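Local structure of putative phosphatase (Clostridium difficile, 3SD7) at residues 190-195 with 212-217; 205-210 with 224-229; 39-44 with 109-114. The protein probably acts as a phosphatase of the haloacid dehalogenase-like hydrolase superfamily, removing phosphate groups from a substrate not yet identified. All blocks are in the same frame, centred on the assembly; numbering follows the deposited sequence.

Contact 1: residues 190-195 with 212-217; sequences VGDRKY and YGYGSF. With NA (sodium ion), chain B.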
loop_
_atom_site.group_PDB
_atom_site.type_symbol
_atom_site.label_atom_id
_atom_site.label_comp_id
_atom_site.label_asym_id
_atom_site.label_seq_id
_atom_site.Cartn_x
_atom_site.Cartn_y
_atom_site.Cartn_z
ATOM N N VAL A 190 7.616 -0.293 -7.220
ATOM C CA VAL A 190 7.095 -1.647 -6.959
ATOM C C VAL A 190 5.729 -1.529 -6.286
ATOM O O VAL A 190 5.584 -0.864 -5.270
ATOM C CB VAL A 190 8.039 -2.422 -6.052
ATOM C CG1 VAL A 190 7.514 -3.842 -5.799
ATOM C CG2 VAL A 190 9.445 -2.455 -6.640
ATOM N N GLY A 191 4.717 -2.193 -6.841
ATOM C CA GLY A 191 3.384 -2.090 -6.292
ATOM C C GLY A 191 2.468 -3.204 -6.757
ATOM O O GLY A 191 2.797 -3.912 -7.699
ATOM N N ASP A 192 1.318 -3.327 -6.092
ATOM C CA ASP A 192 0.351 -4.401 -6.393
ATOM C C ASP A 192 -0.922 -3.942 -7.096
ATOM O O ASP A 192 -1.792 -4.757 -7.315
ATOM C CB ASP A 192 -0.077 -5.115 -5.130
ATOM C CG ASP A 192 -0.936 -4.222 -4.211
ATOM O OD1 ASP A 192 -0.595 -3.007 -4.022
ATOM O OD2 ASP A 192 -1.935 -4.702 -3.632
ATOM N N ARG A 193 -1.016 -2.681 -7.478
ATOM C CA ARG A 193 -2.204 -2.187 -8.164
ATOM C C ARG A 193 -1.876 -1.408 -9.394
ATOM O O ARG A 193 -0.769 -0.847 -9.536
ATOM C CB ARG A 193 -3.017 -1.261 -7.250
ATOM C CG ARG A 193 -3.557 -1.915 -5.949
ATOM C CD ARG A 193 -4.475 -3.136 -6.147
ATOM N NE ARG A 193 -5.553 -2.895 -7.085
ATOM C CZ ARG A 193 -6.722 -2.325 -6.802
ATOM N NH1 ARG A 193 -7.010 -1.904 -5.575
ATOM N NH2 ARG A 193 -7.642 -2.187 -7.758
ATOM N N LYS A 194 -2.851 -1.328 -10.292
ATOM C CA LYS A 194 -2.698 -0.465 -11.468
ATOM C C LYS A 194 -2.296 0.985 -11.095
ATOM O O LYS A 194 -1.563 1.617 -11.823
ATOM C CB LYS A 194 -3.977 -0.441 -12.310
ATOM C CG LYS A 194 -5.187 0.064 -11.594
ATOM C CD LYS A 194 -6.465 -0.068 -12.455
ATOM C CE LYS A 194 -7.647 0.453 -11.688
ATOM N NZ LYS A 194 -8.917 0.511 -12.507
ATOM N N TYR A 195 -2.758 1.477 -9.950
ATOM C CA TYR A 195 -2.491 2.852 -9.536
ATOM C C TYR A 195 -1.006 3.136 -9.375
ATOM O O TYR A 195 -0.531 4.265 -9.645
ATOM C CB TYR A 195 -3.267 3.177 -8.258
ATOM C CG TYR A 195 -4.736 2.897 -8.432
ATOM C CD1 TYR A 195 -5.492 3.639 -9.320
ATOM C CD2 TYR A 195 -5.350 1.840 -7.750
ATOM C CE1 TYR A 195 -6.834 3.353 -9.520
ATOM C CE2 TYR A 195 -6.681 1.551 -7.953
ATOM C CZ TYR A 195 -7.413 2.304 -8.828
ATOM O OH TYR A 195 -8.754 2.021 -9.033
ATOM N N TYR A 212 1.030 -10.909 -5.687
ATOM C CA TYR A 212 0.726 -11.469 -4.369
ATOM C C TYR A 212 -0.108 -10.570 -3.467
ATOM O O TYR A 212 -0.447 -10.957 -2.337
ATOM C CB TYR A 212 2.025 -11.875 -3.639
ATOM C CG TYR A 212 2.989 -10.755 -3.415
ATOM C CD1 TYR A 212 2.788 -9.834 -2.367
ATOM C CD2 TYR A 212 4.112 -10.581 -4.226
ATOM C CE1 TYR A 212 3.659 -8.812 -2.155
ATOM C CE2 TYR A 212 4.994 -9.559 -4.007
ATOM C CZ TYR A 212 4.782 -8.678 -2.958
ATOM O OH TYR A 212 5.666 -7.650 -2.751
ATOM N N GLY A 213 -0.448 -9.389 -3.980
ATOM C CA GLY A 213 -1.255 -8.427 -3.273
ATOM C C GLY A 213 -2.704 -8.403 -3.720
ATOM O O GLY A 213 -3.356 -9.473 -3.919
ATOM N N TYR A 214 -3.232 -7.198 -3.856
ATOM C CA TYR A 214 -4.645 -7.005 -4.117
ATOM C C TYR A 214 -5.015 -6.783 -5.586
ATOM O O TYR A 214 -6.182 -6.728 -5.918
ATOM C CB TYR A 214 -5.217 -5.912 -3.189
ATOM C CG TYR A 214 -5.305 -6.430 -1.776
ATOM C CD1 TYR A 214 -6.476 -6.988 -1.303
ATOM C CD2 TYR A 214 -4.183 -6.431 -0.924
ATOM C CE1 TYR A 214 -6.567 -7.511 -0.040
ATOM C CE2 TYR A 214 -4.279 -6.977 0.363
ATOM C CZ TYR A 214 -5.476 -7.488 0.785
ATOM O OH TYR A 214 -5.616 -8.048 2.035
ATOM N N GLY A 215 -4.021 -6.700 -6.444
ATOM C CA GLY A 215 -4.258 -6.569 -7.878
ATOM C C GLY A 215 -4.255 -7.925 -8.555
ATOM O O GLY A 215 -3.356 -8.747 -8.338
ATOM N N SER A 216 -5.254 -8.154 -9.414
ATOM C CA SER A 216 -5.297 -9.355 -10.213
ATOM C C SER A 216 -4.317 -9.321 -11.380
ATOM O O SER A 216 -3.876 -8.252 -11.805
ATOM C CB SER A 216 -6.690 -9.499 -10.811
ATOM O OG SER A 216 -6.958 -8.440 -11.717
ATOM N N PHE A 217 -4.005 -10.499 -11.916
ATOM C CA PHE A 217 -3.204 -10.558 -13.129
ATOM C C PHE A 217 -3.864 -9.750 -14.254
ATOM O O PHE A 217 -3.192 -9.037 -14.996
ATOM C CB PHE A 217 -2.962 -11.974 -13.589
ATOM C CG PHE A 217 -2.211 -12.036 -14.904
ATOM C CD1 PHE A 217 -0.847 -11.788 -14.947
ATOM C CD2 PHE A 217 -2.883 -12.280 -16.088
ATOM C CE1 PHE A 217 -0.162 -11.825 -16.159
ATOM C CE2 PHE A 217 -2.212 -12.306 -17.293
ATOM C CZ PHE A 217 -0.839 -12.086 -17.324
HETATM NA NA NA B . -1.231 -1.456 -2.581
HETATM O O HOH W 1 -3.195 -2.849 -2.246
HETATM O O HOH W 2 -1.083 -0.243 -4.387
HETATM O O HOH W 3 -1.525 0.315 -1.291
#
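D192, just past the C-terminal end of strand 187-191 in this haloacid dehalogenase-like fold, faces the loop at Y214 and G215 and holds the sodium ion beside the probable active site. From the backbone its CB lies against G213 CA, 4.0 Å away. CG sits between the backbone N and carbonyl carbon (chi1 69°), a rotation that carries the carboxylate between the sodium and the loop. The two oxygens divide the work. OD1 binds sodium at 2.2 Å; D37 O and three waters are the other ligands. OD2 takes the backbone N-H of Y214 on its anti lone pair, 2.8 Å from N and nearly straight at 166°, and also accepts from a sodium-bound water. The carboxylate is thus gripped by metal, water and loop together, which fixes its rotation. OD2 also lies near the plane of the Y214 ring, at its edge; the ring's OH bonds to D42. R193, bent at chi2 and chi3, rests its CD 3.6 Å from G215 N; Y214 O lies over one guanidinium face, and NE is salt-bridged to E219. G215 packs close to the D192 carbonyl, its CA 3.1 Å from D192 O in a CA-H...O contact.

Contact 2: residues 205-210 with 224-229; sequences IDSIGV and EPTYIV
S207 and T226 trade backbone-to-hydroxyl hydrogen bonds where the loop before strand 227-229 joins strand 206-210, at the parallel edge pair of the Rossmann-like sheet. S207 N gives its hydrogen to T226 OG1 at 2.9 Å, and T226 N returns a longer bond to S207 OG. With T226 OG1 beside its own backbone N (chi1 -43°), the hydroxyl reaches the neighbouring strand while CG2 lies over one face of the Y227 ring, toward the rim. Three regular bonds continue the pairing: Y227 N to S207 O, G209 N to Y227 O (2.8 Å) and V229 N to G209 O.

Packing is tight on the face bearing I208, V210, Y227 and V229. V229 CG2 touches both V210 CG1 (3.6 Å) and I208 CG2 (3.7 Å), which approach from the same side, and I208 CG1 comes obliquely to Y227 CD2 at 4.0 Å. P225 also packs closely, its CB 3.9 Å from G209 N and near S207 OG. The loose side is I228 and T226, both exposed: across the pair I228 CG2 meets G209 O, and T226 CG2 lies 4.0 Å from D206 CG. D206 OD2 pairs with K27 and, like Y227 OH, bonds to Y29 OH.

Helix 217-223 links the strands in a beta-alpha-beta unit; helix 235-239 packs on I208, Y227 and V229, and helix 194-203 on S207 and P225.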
loop_
_atom_site.group_PDB
_atom_site.type_symbol
_atom_site.label_atom_id
_atom_site.label_comp_id
_atom_site.label_asym_id
_atom_site.label_seq_id
_atom_site.Cartn_x
_atom_site.Cartn_y
_atom_site.Cartn_z
ATOM N N ILE A 205 9.151 6.459 -14.886
ATOM C CA ILE A 205 10.015 5.456 -14.298
ATOM C C ILE A 205 9.458 4.051 -14.552
ATOM O O ILE A 205 8.248 3.868 -14.825
ATOM C CB ILE A 205 10.237 5.688 -12.771
ATOM C CG1 ILE A 205 8.930 5.637 -11.993
ATOM C CG2 ILE A 205 10.904 7.075 -12.530
ATOM C CD1 ILE A 205 9.124 5.764 -10.489
ATOM N N ASP A 206 10.352 3.069 -14.465
ATOM C CA ASP A 206 10.014 1.672 -14.612
ATOM C C ASP A 206 9.168 1.190 -13.425
ATOM O O ASP A 206 9.040 1.884 -12.393
ATOM C CB ASP A 206 11.287 0.817 -14.753
ATOM C CG ASP A 206 11.952 0.957 -16.133
ATOM O OD1 ASP A 206 11.373 1.610 -17.027
ATOM O OD2 ASP A 206 13.060 0.395 -16.330
ATOM N N SER A 207 8.577 0.008 -13.592
ATOM C CA SER A 207 7.717 -0.574 -12.597
ATOM C C SER A 207 7.731 -2.086 -12.537
ATOM O O SER A 207 7.914 -2.780 -13.543
ATOM C CB SER A 207 6.259 -0.127 -12.827
ATOM O OG SER A 207 5.836 -0.429 -14.151
ATOM N N ILE A 208 7.492 -2.582 -11.328
ATOM C CA ILE A 208 7.278 -3.991 -11.068
ATOM C C ILE A 208 5.847 -4.098 -10.516
ATOM O O ILE A 208 5.505 -3.479 -9.487
ATOM C CB ILE A 208 8.202 -4.574 -9.993
ATOM C CG1 ILE A 208 9.665 -4.482 -10.438
ATOM C CG2 ILE A 208 7.805 -6.066 -9.741
ATOM C CD1 ILE A 208 10.669 -5.001 -9.401
ATOM N N GLY A 209 5.001 -4.833 -11.224
ATOM C CA GLY A 209 3.660 -5.126 -10.753
ATOM C C GLY A 209 3.705 -6.486 -10.066
ATOM O O GLY A 209 4.110 -7.504 -10.682
ATOM N N VAL A 210 3.319 -6.539 -8.797
ATOM C CA VAL A 210 3.326 -7.797 -8.074
ATOM C C VAL A 210 1.922 -8.407 -8.082
ATOM O O VAL A 210 0.926 -7.689 -8.106
ATOM C CB VAL A 210 3.857 -7.673 -6.625
ATOM C CG1 VAL A 210 5.178 -6.862 -6.615
ATOM C CG2 VAL A 210 2.817 -7.020 -5.663
ATOM N N GLU A 224 0.342 -2.837 -18.010
ATOM C CA GLU A 224 1.625 -2.955 -18.729
ATOM C C GLU A 224 2.874 -2.441 -17.973
ATOM O O GLU A 224 3.611 -1.590 -18.488
ATOM C CB GLU A 224 1.522 -2.290 -20.110
ATOM C CG GLU A 224 0.513 -2.973 -21.021
ATOM C CD GLU A 224 0.280 -2.267 -22.350
ATOM O OE1 GLU A 224 0.909 -1.213 -22.633
ATOM O OE2 GLU A 224 -0.554 -2.787 -23.126
ATOM N N PRO A 225 3.132 -2.990 -16.780
ATOM C CA PRO A 225 4.345 -2.597 -16.062
ATOM C C PRO A 225 5.590 -3.115 -16.775
ATOM O O PRO A 225 5.492 -3.917 -17.711
ATOM C CB PRO A 225 4.209 -3.303 -14.713
ATOM C CG PRO A 225 3.365 -4.488 -14.997
ATOM C CD PRO A 225 2.406 -4.066 -16.080
ATOM N N THR A 226 6.756 -2.672 -16.322
ATOM C CA THR A 226 8.011 -3.102 -16.931
ATOM C C THR A 226 8.196 -4.583 -16.671
ATOM O O THR A 226 8.659 -5.314 -17.555
ATOM C CB THR A 226 9.193 -2.319 -16.399
ATOM O OG1 THR A 226 8.843 -0.934 -16.324
ATOM C CG2 THR A 226 10.437 -2.516 -17.294
ATOM N N TYR A 227 7.820 -5.022 -15.474
ATOM C CA TYR A 227 7.941 -6.412 -15.060
ATOM C C TYR A 227 6.752 -6.831 -14.215
ATOM O O TYR A 227 6.137 -5.997 -13.529
ATOM C CB TYR A 227 9.187 -6.593 -14.181
ATOM C CG TYR A 227 10.453 -5.943 -14.705
ATOM C CD1 TYR A 227 11.288 -6.597 -15.600
ATOM C CD2 TYR A 227 10.819 -4.669 -14.275
ATOM C CE1 TYR A 227 12.454 -5.988 -16.061
ATOM C CE2 TYR A 227 11.980 -4.060 -14.730
ATOM C CZ TYR A 227 12.783 -4.712 -15.617
ATOM O OH TYR A 227 13.937 -4.076 -16.064
ATOM N N ILE A 228 6.455 -8.131 -14.243
ATOM C CA ILE A 228 5.434 -8.727 -13.399
ATOM C C ILE A 228 6.075 -9.839 -12.553
ATOM O O ILE A 228 6.830 -10.674 -13.103
ATOM C CB ILE A 228 4.291 -9.296 -14.255
ATOM C CG1 ILE A 228 3.584 -8.148 -14.997
ATOM C CG2 ILE A 228 3.271 -10.066 -13.410
ATOM C CD1 ILE A 228 2.526 -8.612 -15.979
ATOM N N VAL A 229 5.797 -9.862 -11.244
ATOM C CA VAL A 229 6.279 -10.948 -10.367
ATOM C C VAL A 229 5.148 -11.610 -9.566
ATOM O O VAL A 229 4.195 -10.934 -9.142
ATOM C CB VAL A 229 7.401 -10.478 -9.408
ATOM C CG1 VAL A 229 8.544 -9.927 -10.223
ATOM C CG2 VAL A 229 6.873 -9.442 -8.431
#

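Contact 3: residues 39-44 with 109-114; sequences TLTDPK and NKIYEN. With GOL (glycerol), chain E.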
loop_
_atom_site.group_PDB
_atom_site.type_symbol
_atom_site.label_atom_id
_atom_site.label_comp_id
_atom_site.label_asym_id
_atom_site.label_seq_id
_atom_site.Cartn_x
_atom_site.Cartn_y
_atom_site.Cartn_z
ATOM N N THR A 39 1.940 -4.822 -0.854
ATOM C CA THR A 39 3.260 -4.824 -1.469
ATOM C C THR A 39 4.288 -5.207 -0.396
ATOM O O THR A 39 5.025 -6.164 -0.568
ATOM C CB THR A 39 3.572 -3.480 -2.070
ATOM O OG1 THR A 39 2.589 -3.179 -3.078
ATOM C CG2 THR A 39 4.944 -3.479 -2.744
ATOM N N LEU A 40 4.334 -4.439 0.674
ATOM C CA LEU A 40 5.178 -4.776 1.823
ATOM C C LEU A 40 4.454 -5.507 2.896
ATOM O O LEU A 40 5.004 -6.467 3.475
ATOM C CB LEU A 40 5.784 -3.509 2.438
ATOM C CG LEU A 40 6.686 -2.679 1.527
ATOM C CD1 LEU A 40 7.069 -1.337 2.218
ATOM C CD2 LEU A 40 7.945 -3.454 1.159
ATOM N N THR A 41 3.257 -5.042 3.216
ATOM C CA THR A 41 2.447 -5.594 4.323
ATOM C C THR A 41 0.992 -5.763 3.908
ATOM O O THR A 41 0.502 -5.089 3.006
ATOM C CB THR A 41 2.532 -4.681 5.567
ATOM O OG1 THR A 41 2.128 -3.347 5.198
ATOM C CG2 THR A 41 3.979 -4.623 6.106
ATOM N N ASP A 42 0.313 -6.693 4.564
ATOM C CA ASP A 42 -1.090 -6.999 4.261
ATOM C C ASP A 42 -1.968 -6.454 5.411
ATOM O O ASP A 42 -1.855 -6.918 6.549
ATOM C CB ASP A 42 -1.250 -8.509 4.092
ATOM C CG ASP A 42 -2.641 -8.909 3.631
ATOM O OD1 ASP A 42 -3.519 -8.037 3.576
ATOM O OD2 ASP A 42 -2.873 -10.122 3.388
ATOM N N PRO A 43 -2.870 -5.510 5.113
ATOM C CA PRO A 43 -3.687 -4.895 6.142
ATOM C C PRO A 43 -5.008 -5.604 6.405
ATOM O O PRO A 43 -5.829 -5.088 7.156
ATOM C CB PRO A 43 -3.985 -3.531 5.531
ATOM C CG PRO A 43 -4.129 -3.825 4.084
ATOM C CD PRO A 43 -3.082 -4.860 3.798
ATOM N N LYS A 44 -5.209 -6.764 5.792
ATOM C CA LYS A 44 -6.501 -7.452 5.845
ATOM C C LYS A 44 -7.145 -7.539 7.230
ATOM O O LYS A 44 -8.309 -7.189 7.411
ATOM C CB LYS A 44 -6.369 -8.836 5.215
ATOM C CG LYS A 44 -7.627 -9.674 5.301
ATOM C CD LYS A 44 -7.487 -10.978 4.570
ATOM C CE LYS A 44 -7.617 -10.771 3.050
ATOM N NZ LYS A 44 -7.523 -12.058 2.281
ATOM N N ASN A 109 -1.639 -6.048 11.013
ATOM C CA ASN A 109 -1.092 -6.211 9.678
ATOM C C ASN A 109 -0.166 -7.415 9.686
ATOM O O ASN A 109 0.300 -7.847 10.758
ATOM C CB ASN A 109 -0.252 -4.988 9.244
ATOM C CG ASN A 109 -1.029 -3.698 9.225
ATOM O OD1 ASN A 109 -1.535 -3.287 8.173
ATOM N ND2 ASN A 109 -1.132 -3.032 10.387
ATOM N N LYS A 110 0.113 -7.954 8.505
ATOM C CA LYS A 110 1.022 -9.075 8.360
ATOM C C LYS A 110 2.043 -8.753 7.292
ATOM O O LYS A 110 1.680 -8.469 6.142
ATOM C CB LYS A 110 0.238 -10.294 7.923
ATOM C CG LYS A 110 0.954 -11.635 8.006
ATOM C CD LYS A 110 -0.034 -12.740 7.592
ATOM C CE LYS A 110 0.549 -14.140 7.638
ATOM N NZ LYS A 110 -0.526 -15.147 7.356
ATOM N N ILE A 111 3.315 -8.861 7.617
ATOM C CA ILE A 111 4.352 -8.597 6.631
ATOM C C ILE A 111 4.394 -9.777 5.662
ATOM O O ILE A 111 4.242 -10.922 6.076
ATOM C CB ILE A 111 5.717 -8.297 7.292
ATOM C CG1 ILE A 111 6.751 -7.898 6.262
ATOM C CG2 ILE A 111 6.200 -9.497 8.120
ATOM C CD1 ILE A 111 8.022 -7.242 6.905
ATOM N N TYR A 112 4.596 -9.511 4.374
ATOM C CA TYR A 112 4.644 -10.610 3.414
ATOM C C TYR A 112 5.873 -11.457 3.676
ATOM O O TYR A 112 6.952 -10.939 3.969
ATOM C CB TYR A 112 4.550 -10.125 1.973
ATOM C CG TYR A 112 3.173 -9.644 1.642
ATOM C CD1 TYR A 112 2.140 -10.551 1.443
ATOM C CD2 TYR A 112 2.878 -8.286 1.517
ATOM C CE1 TYR A 112 0.839 -10.117 1.158
ATOM C CE2 TYR A 112 1.566 -7.843 1.234
ATOM C CZ TYR A 112 0.563 -8.789 1.051
ATOM O OH TYR A 112 -0.733 -8.425 0.775
ATOM N N GLU A 113 5.700 -12.768 3.581
ATOM C CA GLU A 113 6.798 -13.668 3.797
ATOM C C GLU A 113 7.963 -13.306 2.867
ATOM O O GLU A 113 7.757 -13.051 1.688
ATOM C CB GLU A 113 6.361 -15.108 3.520
ATOM C CG GLU A 113 7.222 -16.100 4.153
ATOM C CD GLU A 113 7.008 -16.160 5.663
ATOM O OE1 GLU A 113 7.964 -16.507 6.346
ATOM O OE2 GLU A 113 5.886 -15.851 6.158
ATOM N N ASN A 114 9.152 -13.252 3.453
ATOM C CA ASN A 114 10.450 -12.988 2.773
ATOM C C ASN A 114 10.742 -11.536 2.435
ATOM O O ASN A 114 11.821 -11.227 1.929
ATOM C CB ASN A 114 10.605 -13.857 1.526
ATOM C CG ASN A 114 10.446 -15.348 1.842
ATOM O OD1 ASN A 114 10.988 -15.839 2.836
ATOM N ND2 ASN A 114 9.706 -16.074 0.991
HETATM C C1 GOL E . -3.592 -10.362 -0.287
HETATM O O1 GOL E . -2.187 -10.327 -0.281
HETATM C C2 GOL E . -4.098 -11.805 -0.178
HETATM O O2 GOL E . -5.481 -11.805 -0.464
HETATM C C3 GOL E . -3.811 -12.380 1.220
HETATM O O3 GOL E . -4.561 -11.750 2.262
HETATM O O HOH W 4 -0.501 -3.182 5.572
#
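A two-stranded antiparallel pair, strands 41-42 and 110-111, stands beside the probable active site, just after the presumed HAD motif that ends at T39. D42 and K110 form its hydrogen-bonded pair: D42 N reaches K110 O at 2.7 Å, and K110 N answers D42 O at 3.0 Å. Next along, Y112 N gives an almost straight bond (178°) to L40 O.

The Y112 ring lies across the backbone of the other strand, CE2 3.4 Å from T41 C, and its OH ends 3.4 Å from D42 CB. The carboxylate of D42 is turned only 12° from the ring plane. CG lies anti to the D42 backbone N (chi1 -174°), which sends the carboxylate along toward K44: OD1 accepts K44 N in an Asx turn and also holds Y214 OH, while OD2 accepts from glycerol O3, which K44 NZ also bonds. Y112 OH donates to O1 of this glycerol, probably from the crystallisation liquor, at 2.6 Å. One water joins T41 OG1 to N109 OD1, which also touches P43 CA.

Helix 137-146 packs against L40, T41 and N109, strand 31-34 lies against T39 and L40, and helix 44-57 starts directly after P43.

In the fold
Contacts 1 and 2 share the parallel sheet: strand 187-191 bonds to strand 206-210 through G191 with I208 and V210, and D192 CB packs on V210 CG2. Contact 2 is that sheet's outer edge, covered by a helix on each face and exposed at T226 and I228; it is apolar around I208, V210 and V229, with backbone bonds and a serine-threonine exchange. Contact 1 lies at the strand ends, polar and metal-bound, with partly buried loops. Contact 3 belongs to a separate antiparallel pair and mixes backbone pairing with aromatic packing. It meets contact 1 through two tyrosine hydroxyls, Y214 OH to D42 OD1 and Y212 OH to T39 O. Contacts 2 and 3 do not touch.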